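Local coordinates for protein origin of replication complex subunit 1B (Arabidopsis thaliana, PDB 5HH7) that reads the unmodified histone H3 tail through its BAH-PHD cassette, as part of the plant origin recognition complex in DNA replication and transcription control, at residues G72-L76 and K77-P81. Sequence-based numbering, arbitrary orientation.
With ZN (zinc ion), chain C.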
loop_
_atom_site.group_PDB
_atom_site.type_symbol
_atom_site.label_atom_id
_atom_site.label_comp_id
_atom_site.label_asym_id
_atom_site.label_seq_id
_atom_site.Cartn_x
_atom_site.Cartn_y
_atom_site.Cartn_z
ATOM N N GLY A 72 3.367 -10.249 9.256
ATOM C CA GLY A 72 3.848 -9.920 10.585
ATOM C C GLY A 72 5.345 -9.676 10.584
ATOM O O GLY A 72 6.054 -10.099 9.667
ATOM N N GLY A 73 5.829 -8.991 11.614
ATOM C CA GLY A 73 7.244 -8.700 11.744
ATOM C C GLY A 73 7.945 -9.672 12.672
ATOM O O GLY A 73 7.378 -10.095 13.681
ATOM N N PHE A 74 9.176 -10.036 12.324
ATOM C CA PHE A 74 9.957 -10.987 13.109
ATOM C C PHE A 74 11.437 -10.620 13.097
ATOM O O PHE A 74 12.033 -10.469 12.033
ATOM C CB PHE A 74 9.791 -12.409 12.557
ATOM C CG PHE A 74 8.367 -12.895 12.535
ATOM C CD1 PHE A 74 7.851 -13.621 13.597
ATOM C CD2 PHE A 74 7.547 -12.634 11.448
ATOM C CE1 PHE A 74 6.544 -14.070 13.577
ATOM C CE2 PHE A 74 6.239 -13.075 11.425
ATOM C CZ PHE A 74 5.736 -13.793 12.493
ATOM N N HIS A 75 12.029 -10.473 14.280
ATOM C CA HIS A 75 13.473 -10.293 14.384
ATOM C C HIS A 75 14.168 -11.552 13.874
ATOM O O HIS A 75 13.729 -12.665 14.166
ATOM C CB HIS A 75 13.890 -10.029 15.835
ATOM C CG HIS A 75 13.571 -8.648 16.322
ATOM N ND1 HIS A 75 13.101 -8.399 17.593
ATOM C CD2 HIS A 75 13.671 -7.442 15.716
ATOM C CE1 HIS A 75 12.909 -7.101 17.745
ATOM N NE2 HIS A 75 13.252 -6.497 16.621
ATOM N N LEU A 76 15.243 -11.375 13.110
ATOM C CA LEU A 76 16.032 -12.503 12.622
ATOM C C LEU A 76 16.562 -13.344 13.778
ATOM O O LEU A 76 16.498 -14.574 13.751
ATOM C CB LEU A 76 17.209 -12.014 11.776
ATOM C CG LEU A 76 16.922 -11.375 10.417
ATOM C CD1 LEU A 76 18.215 -10.862 9.802
ATOM C CD2 LEU A 76 16.240 -12.366 9.484
ATOM N N LYS A 77 17.076 -12.664 14.798
ATOM C CA LYS A 77 17.710 -13.314 15.940
ATOM C C LYS A 77 16.715 -14.076 16.805
ATOM O O LYS A 77 17.107 -14.801 17.718
ATOM C CB LYS A 77 18.399 -12.269 16.813
ATOM C CG LYS A 77 17.413 -11.372 17.544
ATOM C CD LYS A 77 18.078 -10.617 18.676
ATOM C CE LYS A 77 17.042 -10.005 19.602
ATOM N NZ LYS A 77 16.158 -11.034 20.214
ATOM N N CYS A 78 15.427 -13.900 16.530
ATOM C CA CYS A 78 14.393 -14.480 17.376
ATOM C C CYS A 78 13.701 -15.672 16.729
ATOM O O CYS A 78 12.883 -16.344 17.361
ATOM C CB CYS A 78 13.384 -13.410 17.780
ATOM S SG CYS A 78 14.133 -12.100 18.765
ATOM N N LEU A 79 14.046 -15.939 15.475
ATOM C CA LEU A 79 13.543 -17.120 14.789
ATOM C C LEU A 79 14.155 -18.379 15.412
ATOM O O LEU A 79 15.166 -18.306 16.111
ATOM C CB LEU A 79 13.864 -17.044 13.295
ATOM C CG LEU A 79 13.392 -15.764 12.596
ATOM C CD1 LEU A 79 13.754 -15.766 11.124
ATOM C CD2 LEU A 79 11.899 -15.581 12.774
ATOM N N LYS A 80 13.526 -19.524 15.171
ATOM C CA LYS A 80 14.052 -20.801 15.645
ATOM C C LYS A 80 14.287 -21.761 14.477
ATOM O O LYS A 80 13.337 -22.312 13.920
ATOM C CB LYS A 80 13.118 -21.425 16.693
ATOM C CG LYS A 80 11.631 -21.377 16.345
ATOM C CD LYS A 80 10.831 -22.352 17.204
ATOM C CE LYS A 80 10.603 -21.829 18.617
ATOM N NZ LYS A 80 9.407 -20.944 18.699
ATOM N N PRO A 81 15.560 -21.961 14.094
ATOM C CA PRO A 81 16.759 -21.352 14.684
ATOM C C PRO A 81 16.964 -19.928 14.172
ATOM O O PRO A 81 16.431 -19.588 13.116
ATOM C CB PRO A 81 17.880 -22.261 14.176
ATOM C CG PRO A 81 17.395 -22.721 12.851
ATOM C CD PRO A 81 15.900 -22.876 12.990
HETATM ZN ZN ZN C . 11.879 -10.502 18.508
#
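His75 and Cys78 meet at a shared zinc ion, three residues apart around a tight turn. From its CB, which lies 3.6 Å from Cys78 SG, the His75 side chain runs on to the imidazole. Its ND1 binds the zinc through a long bond of 2.6 Å, with CE1 behind it 3.6 Å from the metal. Chi1 of -75° places the ring beside the backbone N, and chi2 of 140° turns ND1 to the zinc. The side chain also touches Asp60, Asn62 and Met64. Cys78 SG binds the same ion, also at a long 2.8 Å, and sits at the edge of the imidazole, near its plane. Cys53 and Cys56 complete the site. This is one of the two zinc sites of a PHD finger, and its histidine ends strand 73-75. In the short 3-10 turn that follows, Cys78 N donates to His75 O at 3.2 Å and Leu79 N to Leu76 O at 3.3 Å. The first bond ties the two zinc ligands together through the backbone. Leu79 folds back over the turn: its CG lies 3.5 Å from His75 O, and its CD2 reaches Phe74 CB at 3.8 Å. The Phe74 side chain also touches Cys93, a ligand of the other zinc.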